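Local coordinates for type III secretion system effector HopBA1 (Pseudomonas syringae pv. aptata, PDB 5T09), which is a virulence factor that enhances self-association of the Arabidopsis disease resistance protein RBA1, whose recognition of it triggers plant cell death, at residues L209-D214 against I232-E237. Numbering follows the deposited sequence.
Sequences LVISFD and IVIAGE
Ile211 and Ile232 lie side by side on one face of two parallel strands, their CG1 atoms 3.8 Å apart. In Ile232, CG1 stands between the backbone N and the carbonyl carbon (chi1 60°), where it also meets CD1 of Leu209; the Leu209 and Ile232 side chains cross at about a right angle. On its other branch, Ile211 sends CG2 to CD1 of Ile234 at 3.6 Å; the same methyl sits over one face of the Phe213 ring, offset toward the rim. The ring's CD1 and CE1 rest against CB of Ile234. Helices 36-46 and 60-74 cover this apolar face, Leu40 and Thr39 from the first, Ile61 and Leu64 from the second.

The other face is more polar. Val233 splits its methyls: CG2 lies 3.3 Å from OG of Ser212, which hydrogen-bonds Ser230, while CG1, anti to the backbone N (chi1 -170°), packs against CB of Asp214 at 3.6 Å. Of the Asp214 carboxylate, OD1 is hydrogen-bonded to OG1 of Thr216 and OD2 forms a salt bridge with NH2 of Arg222.

Between the faces run five backbone bonds, from a weak Ile232 N to Val210 O (3.4 Å) to Gly236 N to Asp214 O (2.8 Å), just past the end of strand 232-235. This is a parallel beta ladder, joining strands 209-214 and 232-235 in the helix-covered, largely parallel core of the EreA/ChaN-like alpha-beta fold.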
ATOM      1  N   LEU A 209       2.315  -1.722 -11.233  1.00 54.38           N
ATOM      2  CA  LEU A 209       3.634  -2.079 -10.727  1.00 54.03           C
ATOM      3  C   LEU A 209       3.519  -2.416  -9.244  1.00 48.24           C
ATOM      4  O   LEU A 209       3.053  -1.592  -8.452  1.00 44.31           O
ATOM      5  CB  LEU A 209       4.605  -0.922 -10.964  1.00 65.69           C
ATOM      6  CG  LEU A 209       6.112  -1.096 -10.730  1.00 70.73           C
ATOM      7  CD1 LEU A 209       6.475  -1.033  -9.253  1.00 63.08           C
ATOM      8  CD2 LEU A 209       6.602  -2.391 -11.346  1.00 78.80           C
ATOM      9  N   VAL A 210       3.933  -3.625  -8.869  1.00 45.48           N
ATOM     10  CA  VAL A 210       3.848  -4.095  -7.491  1.00 45.63           C
ATOM     11  C   VAL A 210       5.234  -4.037  -6.868  1.00 51.46           C
ATOM     12  O   VAL A 210       6.207  -4.536  -7.448  1.00 49.67           O
ATOM     13  CB  VAL A 210       3.276  -5.522  -7.417  1.00 43.47           C
ATOM     14  CG1 VAL A 210       3.217  -5.997  -5.970  1.00 43.98           C
ATOM     15  CG2 VAL A 210       1.892  -5.570  -8.049  1.00 42.06           C
ATOM     16  N   ILE A 211       5.318  -3.439  -5.682  1.00 44.75           N
ATOM     17  CA  ILE A 211       6.563  -3.309  -4.937  1.00 45.99           C
ATOM     18  C   ILE A 211       6.508  -4.228  -3.726  1.00 45.32           C
ATOM     19  O   ILE A 211       5.485  -4.303  -3.037  1.00 44.17           O
ATOM     20  CB  ILE A 211       6.808  -1.852  -4.499  1.00 45.91           C
ATOM     21  CG1 ILE A 211       6.965  -0.952  -5.727  1.00 49.98           C
ATOM     22  CG2 ILE A 211       8.040  -1.766  -3.583  1.00 47.55           C
ATOM     23  CD1 ILE A 211       7.141   0.522  -5.408  1.00 57.66           C
ATOM     24  N   SER A 212       7.612  -4.919  -3.470  1.00 45.29           N
ATOM     25  CA  SER A 212       7.805  -5.718  -2.271  1.00 43.43           C
ATOM     26  C   SER A 212       9.031  -5.198  -1.536  1.00 47.53           C
ATOM     27  O   SER A 212       9.773  -4.355  -2.046  1.00 52.28           O
ATOM     28  CB  SER A 212       7.979  -7.204  -2.608  1.00 46.76           C
ATOM     29  OG  SER A 212       9.169  -7.416  -3.342  1.00 51.72           O
ATOM     30  N   PHE A 213       9.252  -5.713  -0.329  1.00 43.16           N
ATOM     31  CA  PHE A 213      10.328  -5.220   0.520  1.00 46.88           C
ATOM     32  C   PHE A 213      11.193  -6.366   1.021  1.00 49.58           C
ATOM     33  O   PHE A 213      10.680  -7.391   1.479  1.00 55.24           O
ATOM     34  CB  PHE A 213       9.766  -4.424   1.694  1.00 46.68           C
ATOM     35  CG  PHE A 213       9.120  -3.146   1.274  1.00 43.62           C
ATOM     36  CD1 PHE A 213       9.877  -2.000   1.102  1.00 40.89           C
ATOM     37  CD2 PHE A 213       7.764  -3.092   1.022  1.00 42.29           C
ATOM     38  CE1 PHE A 213       9.287  -0.820   0.701  1.00 40.93           C
ATOM     39  CE2 PHE A 213       7.169  -1.918   0.620  1.00 42.04           C
ATOM     40  CZ  PHE A 213       7.932  -0.779   0.458  1.00 40.98           C
ATOM     41  N   ASP A 214      12.504  -6.173   0.925  1.00 49.96           N
ATOM     42  CA  ASP A 214      13.505  -7.067   1.494  1.00 58.94           C
ATOM     43  C   ASP A 214      14.098  -6.350   2.704  1.00 55.38           C
ATOM     44  O   ASP A 214      14.931  -5.451   2.559  1.00 50.48           O
ATOM     45  CB  ASP A 214      14.572  -7.411   0.459  1.00 67.10           C
ATOM     46  CG  ASP A 214      15.776  -8.108   1.062  1.00 77.17           C
ATOM     47  OD1 ASP A 214      15.676  -8.603   2.205  1.00 70.53           O
ATOM     48  OD2 ASP A 214      16.824  -8.163   0.388  1.00 79.30           O
ATOM     49  N   ILE A 232       9.393  -5.291  -8.406  1.00 59.14           N
ATOM     50  CA  ILE A 232      10.654  -4.787  -7.875  1.00 64.59           C
ATOM     51  C   ILE A 232      10.648  -4.935  -6.362  1.00 62.80           C
ATOM     52  O   ILE A 232       9.601  -4.864  -5.712  1.00 55.26           O
ATOM     53  CB  ILE A 232      10.922  -3.315  -8.275  1.00 64.05           C
ATOM     54  CG1 ILE A 232       9.814  -2.389  -7.765  1.00 70.75           C
ATOM     55  CG2 ILE A 232      11.067  -3.199  -9.787  1.00 69.29           C
ATOM     56  CD1 ILE A 232      10.183  -0.918  -7.841  1.00 74.28           C
ATOM     57  N   VAL A 233      11.836  -5.149  -5.805  1.00 61.86           N
ATOM     58  CA  VAL A 233      12.027  -5.302  -4.370  1.00 59.42           C
ATOM     59  C   VAL A 233      12.849  -4.120  -3.880  1.00 55.83           C
ATOM     60  O   VAL A 233      13.932  -3.847  -4.413  1.00 57.30           O
ATOM     61  CB  VAL A 233      12.726  -6.630  -4.029  1.00 66.71           C
ATOM     62  CG1 VAL A 233      12.685  -6.877  -2.525  1.00 66.47           C
ATOM     63  CG2 VAL A 233      12.091  -7.786  -4.790  1.00 66.39           C
ATOM     64  N   ILE A 234      12.332  -3.418  -2.878  1.00 50.35           N
ATOM     65  CA  ILE A 234      13.032  -2.305  -2.249  1.00 52.44           C
ATOM     66  C   ILE A 234      13.729  -2.836  -1.005  1.00 53.88           C
ATOM     67  O   ILE A 234      13.090  -3.442  -0.134  1.00 48.28           O
ATOM     68  CB  ILE A 234      12.067  -1.158  -1.906  1.00 51.71           C
ATOM     69  CG1 ILE A 234      11.641  -0.439  -3.191  1.00 53.28           C
ATOM     70  CG2 ILE A 234      12.710  -0.178  -0.912  1.00 51.22           C
ATOM     71  CD1 ILE A 234      10.655   0.694  -2.984  1.00 54.97           C
ATOM     72  N   ALA A 235      15.038  -2.616  -0.923  1.00 56.42           N
ATOM     73  CA  ALA A 235      15.809  -3.045   0.233  1.00 58.27           C
ATOM     74  C   ALA A 235      15.569  -2.091   1.394  1.00 59.24           C
ATOM     75  O   ALA A 235      15.664  -0.870   1.236  1.00 54.93           O
ATOM     76  CB  ALA A 235      17.297  -3.101  -0.110  1.00 63.49           C
ATOM     77  N   GLY A 236      15.248  -2.648   2.558  1.00 55.15           N
ATOM     78  CA  GLY A 236      14.967  -1.840   3.729  1.00 56.41           C
ATOM     79  C   GLY A 236      15.546  -2.413   5.004  1.00 54.38           C
ATOM     80  O   GLY A 236      16.311  -3.381   4.974  1.00 58.81           O
ATOM     81  N   GLU A 237      15.177  -1.821   6.134  1.00 49.87           N
ATOM     82  CA  GLU A 237      15.677  -2.220   7.441  1.00 54.71           C
ATOM     83  C   GLU A 237      14.549  -2.835   8.254  1.00 50.21           C
ATOM     84  O   GLU A 237      13.420  -2.329   8.249  1.00 47.76           O
ATOM     85  CB  GLU A 237      16.251  -1.022   8.199  1.00 62.57           C
ATOM     86  CG  GLU A 237      17.201  -0.145   7.397  1.00 81.75           C
ATOM     87  CD  GLU A 237      17.176   1.300   7.859  1.00 87.20           C
ATOM     88  OE1 GLU A 237      16.133   1.964   7.673  1.00 80.03           O
ATOM     89  OE2 GLU A 237      18.189   1.766   8.418  1.00 90.00           O
TER